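Local coordinates for DUF115 domain-containing protein (Magnetospirillum magneticum AMB-1, PDB 5MU5) that is a Maf-type glycosyltransferase that takes part in bacterial flagellum formation, probably by transferring sugars to flagellin, at residues R250-N255 with G349-D354; I300-T305 with D318-L323; N325-Y330 with D354-D359; S344-G349 with F361-Y366. One frame throughout, in Å; residues are numbered along the deposited sequence.

Interaction 1: residues R250-N255 with G349-D354; sequences RASYKN and GSNTVD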
loop_
_atom_site.group_PDB
_atom_site.type_symbol
_atom_site.label_atom_id
_atom_site.label_comp_id
_atom_site.label_asym_id
_atom_site.label_seq_id
_atom_site.Cartn_x
_atom_site.Cartn_y
_atom_site.Cartn_z
ATOM N N ARG A 250 -20.562 -1.340 5.718
ATOM C CA ARG A 250 -21.919 -1.904 5.700
ATOM C C ARG A 250 -21.876 -3.437 5.879
ATOM O O ARG A 250 -22.616 -4.004 6.677
ATOM C CB ARG A 250 -22.641 -1.576 4.406
ATOM C CG ARG A 250 -24.065 -2.102 4.336
ATOM C CD ARG A 250 -24.527 -2.235 2.900
ATOM N NE ARG A 250 -23.873 -3.375 2.267
ATOM C CZ ARG A 250 -24.308 -4.631 2.342
ATOM N NH1 ARG A 250 -25.421 -4.929 3.000
ATOM N NH2 ARG A 250 -23.616 -5.591 1.753
ATOM N N ALA A 251 -21.000 -4.094 5.134
ATOM C CA ALA A 251 -20.835 -5.544 5.255
ATOM C C ALA A 251 -20.520 -5.903 6.701
ATOM O O ALA A 251 -21.178 -6.740 7.295
ATOM C CB ALA A 251 -19.721 -6.048 4.329
ATOM N N SER A 252 -19.521 -5.239 7.266
ATOM C CA SER A 252 -19.075 -5.536 8.619
ATOM C C SER A 252 -20.175 -5.255 9.628
ATOM O O SER A 252 -20.383 -6.039 10.542
ATOM C CB SER A 252 -17.818 -4.741 8.955
ATOM O OG SER A 252 -17.274 -5.181 10.192
ATOM N N TYR A 253 -20.872 -4.143 9.442
ATOM C CA TYR A 253 -21.979 -3.768 10.305
ATOM C C TYR A 253 -22.995 -4.907 10.323
ATOM O O TYR A 253 -23.357 -5.391 11.379
ATOM C CB TYR A 253 -22.634 -2.484 9.792
ATOM C CG TYR A 253 -23.874 -2.032 10.534
ATOM C CD1 TYR A 253 -25.088 -2.698 10.375
ATOM C CD2 TYR A 253 -23.846 -0.906 11.358
ATOM C CE1 TYR A 253 -26.219 -2.281 11.040
ATOM C CE2 TYR A 253 -24.976 -0.486 12.021
ATOM C CZ TYR A 253 -26.157 -1.186 11.854
ATOM O OH TYR A 253 -27.295 -0.772 12.489
ATOM N N LYS A 254 -23.421 -5.353 9.145
ATOM C CA LYS A 254 -24.449 -6.392 9.051
ATOM C C LYS A 254 -23.948 -7.729 9.547
ATOM O O LYS A 254 -24.696 -8.479 10.121
ATOM C CB LYS A 254 -24.921 -6.564 7.618
ATOM C CG LYS A 254 -25.504 -5.316 7.008
ATOM C CD LYS A 254 -26.786 -4.893 7.663
ATOM C CE LYS A 254 -27.897 -5.844 7.291
ATOM N NZ LYS A 254 -29.178 -5.360 7.852
ATOM N N ASN A 255 -22.685 -8.029 9.301
ATOM C CA ASN A 255 -22.116 -9.273 9.773
ATOM C C ASN A 255 -22.083 -9.382 11.292
ATOM O O ASN A 255 -22.182 -10.471 11.825
ATOM C CB ASN A 255 -20.699 -9.438 9.235
ATOM C CG ASN A 255 -20.674 -9.941 7.810
ATOM O OD1 ASN A 255 -21.581 -10.657 7.393
ATOM N ND2 ASN A 255 -19.624 -9.590 7.059
ATOM N N GLY A 349 -14.191 -16.160 7.356
ATOM C CA GLY A 349 -14.165 -15.085 6.418
ATOM C C GLY A 349 -13.741 -13.771 7.025
ATOM O O GLY A 349 -13.750 -13.568 8.244
ATOM N N SER A 350 -13.344 -12.877 6.137
ATOM C CA SER A 350 -13.121 -11.495 6.485
ATOM C C SER A 350 -14.428 -10.882 7.010
ATOM O O SER A 350 -15.521 -11.240 6.565
ATOM C CB SER A 350 -12.663 -10.743 5.242
ATOM O OG SER A 350 -12.872 -9.367 5.410
ATOM N N ASN A 351 -14.317 -9.929 7.928
ATOM C CA ASN A 351 -15.498 -9.257 8.435
ATOM C C ASN A 351 -16.285 -8.509 7.366
ATOM O O ASN A 351 -17.448 -8.168 7.579
ATOM C CB ASN A 351 -15.152 -8.309 9.589
ATOM C CG ASN A 351 -14.142 -7.233 9.211
ATOM O OD1 ASN A 351 -13.048 -7.508 8.674
ATOM N ND2 ASN A 351 -14.488 -5.990 9.537
ATOM N N THR A 352 -15.664 -8.284 6.208
ATOM C CA THR A 352 -16.314 -7.575 5.123
ATOM C C THR A 352 -16.919 -8.472 4.051
ATOM O O THR A 352 -17.330 -7.970 3.025
ATOM C CB THR A 352 -15.324 -6.643 4.429
ATOM O OG1 THR A 352 -14.274 -7.427 3.888
ATOM C CG2 THR A 352 -14.762 -5.602 5.425
ATOM N N VAL A 353 -16.989 -9.786 4.262
ATOM C CA VAL A 353 -17.647 -10.626 3.262
ATOM C C VAL A 353 -19.143 -10.313 3.209
ATOM O O VAL A 353 -19.720 -9.762 4.164
ATOM C CB VAL A 353 -17.433 -12.135 3.494
ATOM C CG1 VAL A 353 -15.946 -12.448 3.474
ATOM C CG2 VAL A 353 -18.114 -12.635 4.778
ATOM N N ASP A 354 -19.779 -10.662 2.096
ATOM C CA ASP A 354 -21.207 -10.393 1.952
ATOM C C ASP A 354 -22.001 -10.957 3.153
ATOM O O ASP A 354 -21.851 -12.107 3.494
ATOM C CB ASP A 354 -21.725 -10.971 0.631
ATOM C CG ASP A 354 -23.114 -10.424 0.241
ATOM O OD1 ASP A 354 -24.124 -10.873 0.834
ATOM O OD2 ASP A 354 -23.178 -9.561 -0.673
#
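The carboxamide of Asn-255 points its ND2 into the backbone of Asn-351 to Val-353, where it spends both N-H groups on carbonyl oxygens. One bond runs from Asn-255 ND2 to Asn-351 O, 2.7 Å away and in the plane of the amide. That donor stands well above the plane of the Asn-351 carbonyl, 54° out of it. The second runs from Asn-255 ND2 to Val-353 O at 2.9 Å, with the oxygen slightly tilted from the amide plane. A primary amide suits this place because a single nitrogen can tie together two buried carbonyls, while OD1 probably takes a hydrogen bond from Tyr-366 OH. The carbonyls are presented by a type I beta turn, Ser-350 to Val-353, which begins on the last residue of strand 346-350; the turn closes through Val-353 N to Ser-350 O at 3.1 Å. Helix 242-257 is thereby fastened to the end of a parallel strand. One turn earlier on the helix, Ser-252 OG points anti to its own backbone N (chi1 -171°) and receives Asn-351 ND2 at 3.0 Å, nearly in that amide's plane. The other end of the Asn-351 amide, OD1, accepts from Arg-369 N, so both of its polar atoms are engaged. Between these bonds the backbones come close: Ser-252 CA makes a CA-H...O contact with Asn-351 O at 3.3 Å. Ala-251, with nothing beyond CB, permits the approach, its methyl resting 3.3 Å from Thr-352 O, which also accepts from Asn-325 ND2.

Interaction 2: residues I300-T305 with D318-L323; sequences IISCGT and DFQMLL. With SO4 (sulfate ion), chain B.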
loop_
_atom_site.group_PDB
_atom_site.type_symbol
_atom_site.label_atom_id
_atom_site.label_comp_id
_atom_site.label_asym_id
_atom_site.label_seq_id
_atom_site.Cartn_x
_atom_site.Cartn_y
_atom_site.Cartn_z
ATOM N N ILE A 300 -9.091 -30.139 6.467
ATOM C CA ILE A 300 -9.218 -29.642 5.099
ATOM C C ILE A 300 -9.647 -28.180 5.119
ATOM O O ILE A 300 -10.723 -27.854 5.616
ATOM C CB ILE A 300 -10.265 -30.409 4.285
ATOM C CG1 ILE A 300 -10.035 -31.918 4.333
ATOM C CG2 ILE A 300 -10.280 -29.911 2.846
ATOM C CD1 ILE A 300 -8.667 -32.380 3.899
ATOM N N ILE A 301 -8.785 -27.310 4.607
ATOM C CA ILE A 301 -9.088 -25.901 4.475
ATOM C C ILE A 301 -9.311 -25.639 2.986
ATOM O O ILE A 301 -8.390 -25.757 2.164
ATOM C CB ILE A 301 -7.968 -25.029 5.052
ATOM C CG1 ILE A 301 -7.896 -25.260 6.554
ATOM C CG2 ILE A 301 -8.224 -23.555 4.761
ATOM C CD1 ILE A 301 -6.937 -24.363 7.283
ATOM N N SER A 302 -10.555 -25.326 2.645
ATOM C CA SER A 302 -10.963 -25.083 1.284
ATOM C C SER A 302 -10.914 -23.601 1.053
ATOM O O SER A 302 -11.524 -22.846 1.784
ATOM C CB SER A 302 -12.393 -25.590 1.054
ATOM O OG SER A 302 -12.817 -25.320 -0.279
ATOM N N CYS A 303 -10.194 -23.189 0.020
ATOM C CA CYS A 303 -10.035 -21.773 -0.282
ATOM C C CYS A 303 -10.938 -21.356 -1.436
ATOM O O CYS A 303 -10.749 -21.798 -2.571
ATOM C CB CYS A 303 -8.565 -21.492 -0.582
ATOM S SG CYS A 303 -7.539 -21.812 0.879
ATOM N N GLY A 304 -11.931 -20.523 -1.134
ATOM C CA GLY A 304 -12.861 -20.042 -2.151
ATOM C C GLY A 304 -13.470 -21.154 -2.995
ATOM O O GLY A 304 -14.044 -22.095 -2.442
ATOM N N THR A 305 -13.277 -21.077 -4.319
ATOM C CA THR A 305 -13.911 -21.979 -5.289
ATOM C C THR A 305 -13.410 -23.411 -5.292
ATOM O O THR A 305 -14.004 -24.275 -5.955
ATOM C CB THR A 305 -13.821 -21.429 -6.738
ATOM O OG1 THR A 305 -12.453 -21.112 -7.069
ATOM C CG2 THR A 305 -14.681 -20.193 -6.880
ATOM N N ASP A 318 -13.310 -28.869 6.351
ATOM C CA ASP A 318 -13.522 -28.552 7.749
ATOM C C ASP A 318 -13.736 -27.052 7.837
ATOM O O ASP A 318 -14.597 -26.564 8.573
ATOM C CB ASP A 318 -12.322 -29.003 8.554
ATOM C CG ASP A 318 -12.157 -30.546 8.544
ATOM O OD1 ASP A 318 -12.984 -31.218 9.201
ATOM O OD2 ASP A 318 -11.200 -31.078 7.907
ATOM N N PHE A 319 -12.961 -26.314 7.048
ATOM C CA PHE A 319 -13.111 -24.869 6.964
ATOM C C PHE A 319 -13.233 -24.437 5.531
ATOM O O PHE A 319 -12.577 -25.005 4.663
ATOM C CB PHE A 319 -11.950 -24.151 7.642
ATOM C CG PHE A 319 -11.855 -24.451 9.102
ATOM C CD1 PHE A 319 -12.808 -23.954 9.979
ATOM C CD2 PHE A 319 -10.843 -25.254 9.601
ATOM C CE1 PHE A 319 -12.747 -24.231 11.334
ATOM C CE2 PHE A 319 -10.774 -25.539 10.952
ATOM C CZ PHE A 319 -11.739 -25.030 11.818
ATOM N N GLN A 320 -14.109 -23.466 5.299
ATOM C CA GLN A 320 -14.262 -22.829 4.000
ATOM C C GLN A 320 -13.831 -21.366 4.162
ATOM O O GLN A 320 -14.330 -20.645 5.036
ATOM C CB GLN A 320 -15.712 -22.936 3.502
ATOM C CG GLN A 320 -16.035 -22.116 2.253
ATOM C CD GLN A 320 -15.338 -22.642 1.009
ATOM O OE1 GLN A 320 -15.172 -23.852 0.837
ATOM N NE2 GLN A 320 -14.937 -21.736 0.131
ATOM N N MET A 321 -12.895 -20.936 3.316
ATOM C CA MET A 321 -12.340 -19.589 3.427
ATOM C C MET A 321 -12.947 -18.663 2.394
ATOM O O MET A 321 -13.188 -19.066 1.231
ATOM C CB MET A 321 -10.837 -19.595 3.234
ATOM C CG MET A 321 -10.085 -20.615 4.052
ATOM S SD MET A 321 -10.142 -20.367 5.823
ATOM C CE MET A 321 -9.595 -18.650 5.910
ATOM N N LEU A 322 -13.206 -17.430 2.825
ATOM C CA LEU A 322 -13.668 -16.394 1.929
ATOM C C LEU A 322 -12.981 -15.087 2.293
ATOM O O LEU A 322 -13.027 -14.670 3.456
ATOM C CB LEU A 322 -15.173 -16.234 2.015
ATOM C CG LEU A 322 -15.788 -15.334 0.953
ATOM C CD1 LEU A 322 -15.573 -15.898 -0.450
ATOM C CD2 LEU A 322 -17.277 -15.127 1.235
ATOM N N LEU A 323 -12.370 -14.444 1.296
ATOM C CA LEU A 323 -11.677 -13.161 1.478
ATOM C C LEU A 323 -12.499 -12.000 0.931
ATOM O O LEU A 323 -12.710 -11.019 1.617
ATOM C CB LEU A 323 -10.326 -13.188 0.763
ATOM C CG LEU A 323 -9.483 -11.894 0.723
ATOM C CD1 LEU A 323 -9.067 -11.489 2.121
ATOM C CD2 LEU A 323 -8.251 -12.070 -0.157
HETATM S S SO4 B . -10.927 -18.483 -5.888
HETATM O O1 SO4 B . -9.954 -19.479 -5.373
HETATM O O2 SO4 B . -11.128 -18.778 -7.341
HETATM O O3 SO4 B . -10.378 -17.098 -5.705
HETATM O O4 SO4 B . -12.184 -18.600 -5.082
#
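A beta-alpha-beta unit, strand 299-303, helix 307-312 and strand 319-322, brings Ile-300 to Gly-304 beside Asp-318 to Met-321 as parallel neighbours, their axes 26° apart. Phe-319 N donates to Ile-300 O, Ser-302 N to Phe-319 O, Met-321 N to Ser-302 O and Gly-304 N to Met-321 O. At the start, Asp-318 OD2 turns its anti lone pair to Ile-300 N at 2.7 Å in an almost straight bond, and the same oxygen has a salt bridge to Lys-518. Gln-320 bends at chi2 (68°), placing CD back toward the partner strand. OE1 then accepts from Ser-302 OG at 3.0 Å, and NE2 reaches Gly-304 O at 2.7 Å, with that oxygen in the amide plane. Glutamine is long enough to meet the hydroxyl with OE1 and still reach the backbone with NE2, so both ends of its buried amide are used. On the other face Ile-301 CG2 packs on Met-321 CG at 3.6 Å, while Ile-301 CG1 meets the edge of the Phe-319 ring. Gly-304 has positive phi, which favours glycine, and the next residue holds a sulfate, probably from the crystallisation liquor, through Thr-305 N to O4 and Thr-305 OG1 to O2, with Ser-280 OG as a further partner. Helix 307-312 packs on Ser-302 and Gln-320, helix 393-404 on Ile-301 and Met-321, and strands 275-278 and 346-350 flank the pair.

Interaction 3: residues N325-Y330 with D354-D359; sequences NGAAPY and DPRVRD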
loop_
_atom_site.group_PDB
_atom_site.type_symbol
_atom_site.label_atom_id
_atom_site.label_comp_id
_atom_site.label_asym_id
_atom_site.label_seq_id
_atom_site.Cartn_x
_atom_site.Cartn_y
_atom_site.Cartn_z
ATOM N N ASN A 325 -15.139 -9.295 -0.553
ATOM C CA ASN A 325 -16.425 -8.672 -0.335
ATOM C C ASN A 325 -17.221 -8.791 -1.647
ATOM O O ASN A 325 -16.660 -9.066 -2.688
ATOM C CB ASN A 325 -16.215 -7.183 0.018
ATOM C CG ASN A 325 -17.482 -6.354 -0.164
ATOM O OD1 ASN A 325 -17.661 -5.703 -1.211
ATOM N ND2 ASN A 325 -18.391 -6.418 0.822
ATOM N N GLY A 326 -18.526 -8.579 -1.610
ATOM C CA GLY A 326 -19.278 -8.507 -2.860
ATOM C C GLY A 326 -20.250 -9.625 -3.154
ATOM O O GLY A 326 -20.104 -10.755 -2.695
ATOM N N ALA A 327 -21.234 -9.297 -3.967
ATOM C CA ALA A 327 -22.293 -10.222 -4.284
ATOM C C ALA A 327 -21.808 -11.379 -5.158
ATOM O O ALA A 327 -22.299 -12.504 -5.015
ATOM C CB ALA A 327 -23.439 -9.480 -4.947
ATOM N N ALA A 328 -20.841 -11.117 -6.035
ATOM C CA ALA A 328 -20.351 -12.148 -6.962
ATOM C C ALA A 328 -19.690 -13.349 -6.243
ATOM O O ALA A 328 -20.064 -14.491 -6.514
ATOM C CB ALA A 328 -19.437 -11.551 -8.042
ATOM N N PRO A 329 -18.703 -13.098 -5.342
ATOM C CA PRO A 329 -18.183 -14.194 -4.527
ATOM C C PRO A 329 -19.289 -14.933 -3.761
ATOM O O PRO A 329 -19.264 -16.171 -3.667
ATOM C CB PRO A 329 -17.245 -13.504 -3.553
ATOM C CG PRO A 329 -16.839 -12.248 -4.232
ATOM C CD PRO A 329 -18.030 -11.820 -5.033
ATOM N N TYR A 330 -20.262 -14.198 -3.233
ATOM C CA TYR A 330 -21.375 -14.850 -2.568
ATOM C C TYR A 330 -22.162 -15.749 -3.531
ATOM O O TYR A 330 -22.490 -16.895 -3.185
ATOM C CB TYR A 330 -22.322 -13.831 -1.913
ATOM C CG TYR A 330 -23.699 -14.396 -1.640
ATOM C CD1 TYR A 330 -23.906 -15.295 -0.594
ATOM C CD2 TYR A 330 -24.788 -14.047 -2.431
ATOM C CE1 TYR A 330 -25.164 -15.821 -0.337
ATOM C CE2 TYR A 330 -26.055 -14.585 -2.193
ATOM C CZ TYR A 330 -26.230 -15.469 -1.141
ATOM O OH TYR A 330 -27.466 -16.003 -0.867
ATOM N N ASP A 354 -19.779 -10.662 2.096
ATOM C CA ASP A 354 -21.207 -10.393 1.952
ATOM C C ASP A 354 -22.001 -10.957 3.153
ATOM O O ASP A 354 -21.851 -12.107 3.494
ATOM C CB ASP A 354 -21.725 -10.971 0.631
ATOM C CG ASP A 354 -23.114 -10.424 0.241
ATOM O OD1 ASP A 354 -24.124 -10.873 0.834
ATOM O OD2 ASP A 354 -23.178 -9.561 -0.673
ATOM N N PRO A 355 -22.858 -10.151 3.787
ATOM C CA PRO A 355 -23.636 -10.651 4.939
ATOM C C PRO A 355 -24.453 -11.903 4.682
ATOM O O PRO A 355 -24.717 -12.644 5.621
ATOM C CB PRO A 355 -24.589 -9.500 5.256
ATOM C CG PRO A 355 -23.926 -8.298 4.715
ATOM C CD PRO A 355 -23.146 -8.733 3.508
ATOM N N ARG A 356 -24.851 -12.134 3.433
ATOM C CA ARG A 356 -25.652 -13.321 3.073
ATOM C C ARG A 356 -24.856 -14.619 3.088
ATOM O O ARG A 356 -25.427 -15.698 2.974
ATOM C CB ARG A 356 -26.272 -13.148 1.681
ATOM C CG ARG A 356 -27.270 -12.009 1.598
ATOM C CD ARG A 356 -27.641 -11.729 0.166
ATOM N NE ARG A 356 -26.544 -11.096 -0.553
ATOM C CZ ARG A 356 -26.624 -10.633 -1.800
ATOM N NH1 ARG A 356 -27.741 -10.748 -2.501
ATOM N NH2 ARG A 356 -25.584 -10.057 -2.356
ATOM N N VAL A 357 -23.537 -14.514 3.200
ATOM C CA VAL A 357 -22.686 -15.698 3.250
ATOM C C VAL A 357 -23.013 -16.532 4.482
ATOM O O VAL A 357 -22.935 -17.750 4.439
ATOM C CB VAL A 357 -21.184 -15.318 3.251
ATOM C CG1 VAL A 357 -20.314 -16.537 3.454
ATOM C CG2 VAL A 357 -20.804 -14.654 1.938
ATOM N N ARG A 358 -23.390 -15.858 5.565
ATOM C CA ARG A 358 -23.722 -16.504 6.823
ATOM C C ARG A 358 -24.795 -17.573 6.654
ATOM O O ARG A 358 -24.627 -18.697 7.143
ATOM C CB ARG A 358 -24.167 -15.473 7.869
ATOM C CG ARG A 358 -24.337 -16.089 9.253
ATOM C CD ARG A 358 -23.686 -15.243 10.329
ATOM N NE ARG A 358 -24.586 -14.230 10.868
ATOM C CZ ARG A 358 -24.219 -13.008 11.242
ATOM N NH1 ARG A 358 -22.959 -12.598 11.089
ATOM N NH2 ARG A 358 -25.133 -12.173 11.733
ATOM N N ASP A 359 -25.868 -17.216 5.942
ATOM C CA ASP A 359 -27.002 -18.115 5.668
ATOM C C ASP A 359 -26.608 -19.465 5.068
ATOM O O ASP A 359 -27.277 -20.449 5.292
ATOM C CB ASP A 359 -27.979 -17.484 4.671
ATOM C CG ASP A 359 -28.487 -16.112 5.096
ATOM O OD1 ASP A 359 -28.464 -15.789 6.303
ATOM O OD2 ASP A 359 -28.921 -15.356 4.192
HETATM O O HOH W 1 -18.567 -11.648 -0.236
HETATM O O HOH W 2 -21.098 -7.449 -0.237
#
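Arg-356 lies across the ring of Tyr-330, beginning with CB, which makes a CH-pi contact 3.8 Å from the ring centroid. It sits off-centre, and the closest ring atom to CB is Tyr-330 CE1. Further out, CD passes Tyr-330 CE2 at 4.0 Å. A bend at chi3 (-72°) then places NE 3.9 Å from the same ring carbon. CZ comes near Tyr-330 CD2, and the guanidinium plane, 18° from that of the ring, has CD2 over one face, offset toward its rim. At the tip, NH2 meets Ala-327 CB edge-on at 3.4 Å. Asp-354 fixes the rotation of this flat group with a side-on salt bridge: Arg-356 NE donates to Asp-354 OD1 at 2.8 Å, almost straight, and NH2 to OD2 at 3.0 Å. OD1 also accepts from Arg-356 N, forming an Asx turn. Arginine suits the place because its aliphatic stem can pack on an aromatic ring while its flat head pairs with a carboxylate. One water links Gly-326 O to Asp-354 N. The contact thus holds the start of helix 327-340 against the connection between strands 346-350 and 363-367, with helix 242-257 touching Pro-355 and helix 653-661 supplying Asp-653 to Ala-327 N.

Interaction 4: residues S344-G349 with F361-Y366; sequences SATLIG and FEDVVY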
loop_
_atom_site.group_PDB
_atom_site.type_symbol
_atom_site.label_atom_id
_atom_site.label_comp_id
_atom_site.label_asym_id
_atom_site.label_seq_id
_atom_site.Cartn_x
_atom_site.Cartn_y
_atom_site.Cartn_z
ATOM N N SER A 344 -20.997 -29.899 7.424
ATOM C CA SER A 344 -20.586 -29.346 8.714
ATOM C C SER A 344 -19.451 -28.300 8.626
ATOM O O SER A 344 -18.870 -27.955 9.644
ATOM C CB SER A 344 -20.098 -30.491 9.585
ATOM O OG SER A 344 -18.980 -31.087 8.947
ATOM N N ALA A 345 -19.125 -27.817 7.427
ATOM C CA ALA A 345 -18.021 -26.858 7.262
ATOM C C ALA A 345 -18.275 -25.545 7.993
ATOM O O ALA A 345 -19.370 -25.029 7.969
ATOM C CB ALA A 345 -17.766 -26.583 5.779
ATOM N N THR A 346 -17.254 -25.034 8.663
ATOM C CA THR A 346 -17.296 -23.710 9.267
ATOM C C THR A 346 -16.714 -22.749 8.240
ATOM O O THR A 346 -15.723 -23.061 7.588
ATOM C CB THR A 346 -16.461 -23.684 10.563
ATOM O OG1 THR A 346 -17.159 -24.420 11.556
ATOM C CG2 THR A 346 -16.224 -22.268 11.094
ATOM N N LEU A 347 -17.338 -21.595 8.087
ATOM C CA LEU A 347 -16.839 -20.553 7.200
ATOM C C LEU A 347 -15.922 -19.619 7.991
ATOM O O LEU A 347 -16.307 -19.125 9.043
ATOM C CB LEU A 347 -18.023 -19.785 6.605
ATOM C CG LEU A 347 -17.850 -18.582 5.662
ATOM C CD1 LEU A 347 -17.336 -17.374 6.412
ATOM C CD2 LEU A 347 -16.953 -18.872 4.480
ATOM N N ILE A 348 -14.699 -19.412 7.506
ATOM C CA ILE A 348 -13.816 -18.410 8.095
ATOM C C ILE A 348 -13.691 -17.346 7.045
ATOM O O ILE A 348 -13.159 -17.598 5.967
ATOM C CB ILE A 348 -12.411 -18.925 8.415
ATOM C CG1 ILE A 348 -12.491 -20.060 9.441
ATOM C CG2 ILE A 348 -11.533 -17.774 8.921
ATOM C CD1 ILE A 348 -11.139 -20.658 9.780
ATOM N N GLY A 349 -14.191 -16.160 7.356
ATOM C CA GLY A 349 -14.165 -15.085 6.418
ATOM C C GLY A 349 -13.741 -13.771 7.025
ATOM O O GLY A 349 -13.750 -13.568 8.244
ATOM N N PHE A 361 -24.126 -21.285 5.777
ATOM C CA PHE A 361 -23.349 -22.097 6.696
ATOM C C PHE A 361 -23.966 -22.206 8.062
ATOM O O PHE A 361 -24.419 -21.229 8.623
ATOM C CB PHE A 361 -21.954 -21.510 6.888
ATOM C CG PHE A 361 -21.092 -21.645 5.696
ATOM C CD1 PHE A 361 -21.108 -20.672 4.711
ATOM C CD2 PHE A 361 -20.268 -22.743 5.548
ATOM C CE1 PHE A 361 -20.323 -20.792 3.593
ATOM C CE2 PHE A 361 -19.476 -22.867 4.431
ATOM C CZ PHE A 361 -19.503 -21.892 3.453
ATOM N N GLU A 362 -23.925 -23.416 8.595
ATOM C CA GLU A 362 -24.266 -23.654 9.984
ATOM C C GLU A 362 -23.568 -22.652 10.921
ATOM O O GLU A 362 -24.203 -22.085 11.806
ATOM C CB GLU A 362 -23.875 -25.098 10.349
ATOM C CG GLU A 362 -24.870 -26.124 9.807
ATOM C CD GLU A 362 -24.350 -27.550 9.792
ATOM O OE1 GLU A 362 -23.249 -27.801 10.338
ATOM O OE2 GLU A 362 -25.057 -28.420 9.227
ATOM N N ASP A 363 -22.280 -22.396 10.671
ATOM C CA ASP A 363 -21.441 -21.627 11.579
ATOM C C ASP A 363 -20.385 -20.747 10.865
ATOM O O ASP A 363 -19.771 -21.154 9.867
ATOM C CB ASP A 363 -20.774 -22.630 12.505
ATOM C CG ASP A 363 -19.738 -22.011 13.375
ATOM O OD1 ASP A 363 -20.038 -21.046 14.114
ATOM O OD2 ASP A 363 -18.602 -22.511 13.328
ATOM N N VAL A 364 -20.152 -19.562 11.418
ATOM C CA VAL A 364 -19.332 -18.540 10.796
ATOM C C VAL A 364 -18.353 -17.907 11.779
ATOM O O VAL A 364 -18.735 -17.506 12.860
ATOM C CB VAL A 364 -20.230 -17.422 10.212
ATOM C CG1 VAL A 364 -19.403 -16.348 9.519
ATOM C CG2 VAL A 364 -21.221 -18.005 9.213
ATOM N N VAL A 365 -17.095 -17.827 11.372
ATOM C CA VAL A 365 -16.047 -17.166 12.119
ATOM C C VAL A 365 -15.446 -16.047 11.257
ATOM O O VAL A 365 -15.134 -16.256 10.080
ATOM C CB VAL A 365 -14.911 -18.125 12.472
ATOM C CG1 VAL A 365 -13.875 -17.402 13.314
ATOM C CG2 VAL A 365 -15.451 -19.340 13.217
ATOM N N TYR A 366 -15.286 -14.867 11.853
ATOM C CA TYR A 366 -14.740 -13.721 11.167
ATOM C C TYR A 366 -13.355 -13.359 11.688
ATOM O O TYR A 366 -13.085 -13.486 12.862
ATOM C CB TYR A 366 -15.627 -12.484 11.362
ATOM C CG TYR A 366 -16.971 -12.608 10.735
ATOM C CD1 TYR A 366 -17.100 -12.740 9.373
ATOM C CD2 TYR A 366 -18.123 -12.609 11.518
ATOM C CE1 TYR A 366 -18.335 -12.866 8.797
ATOM C CE2 TYR A 366 -19.366 -12.750 10.957
ATOM C CZ TYR A 366 -19.466 -12.866 9.601
ATOM O OH TYR A 366 -20.700 -13.005 9.044
#
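Leu-347 stands at about a right angle to Phe-361, with its CB over the centre of the aromatic ring. This CH-pi contact measures 3.6 Å from Leu-347 CB to the Phe-361 centroid, only 9° off the ring normal, and CG and CD2 spread over the CE1 side. Phe-361 CG lies anti to its carbonyl carbon (chi1 -70°), and the ring beyond also turns an edge to Ala-345 O, which is 3.4 Å from CD2 and near the ring plane. Leu-347 next runs side by side with Val-364, both pointing the same way, CD1 to CG1 3.9 Å. Val-364 CG1 in turn sits over a face of the Tyr-366 ring. Gly-349 belongs to this face too, where the absence of a side chain avoids crowding against Leu-347 CD1. On the opposite face Thr-346 meets Asp-363 and Val-365: its OG1 donates to the anti lone pair of Asp-363 OD2 at 3.0 Å, while its methyl CG2 packs on Val-365 CG2 at 3.7 Å. A beta-branched threonine fits by offering one polar and one apolar branch. The backbones beneath are parallel strands, 346-349 and 363-366, whose axes diverge by 22°. Leu-347 N bonds to Asp-363 O, Val-365 N to Leu-347 O at 2.8 Å, and Gly-349 N to Val-365 O. Asp-363 OD2 also forms a salt bridge with Arg-526, its stronger partner; the carboxylate is thus probably kept ionised, a charged link at the entry to a strand pair held by backbone hydrogen bonds, with mostly apolar side chains packed on its faces.

All four contacts fall within the MptE-like region and gather round one beta-sheet. Interactions 2 and 4 are pairs of parallel strands in it, their centres about 9 Å apart, and strands 319-322 and 346-350 join them as direct neighbours. Interaction 1 lies at the C-terminal end of strand 346-350 and shares Gly-349 with interaction 4; its centre is about 17 Å from that of interaction 2 and 13 Å from that of interaction 4. Interaction 3, about 8 Å from interaction 1, shares Asp-354 with it. Along the chain, interaction 2 is nested within the loop closed by interaction 1, whereas interactions 1, 3 and 4 cross one another. Strands, strand-end turn and flanking helices are thereby tied together in this part of the glycosyltransferase.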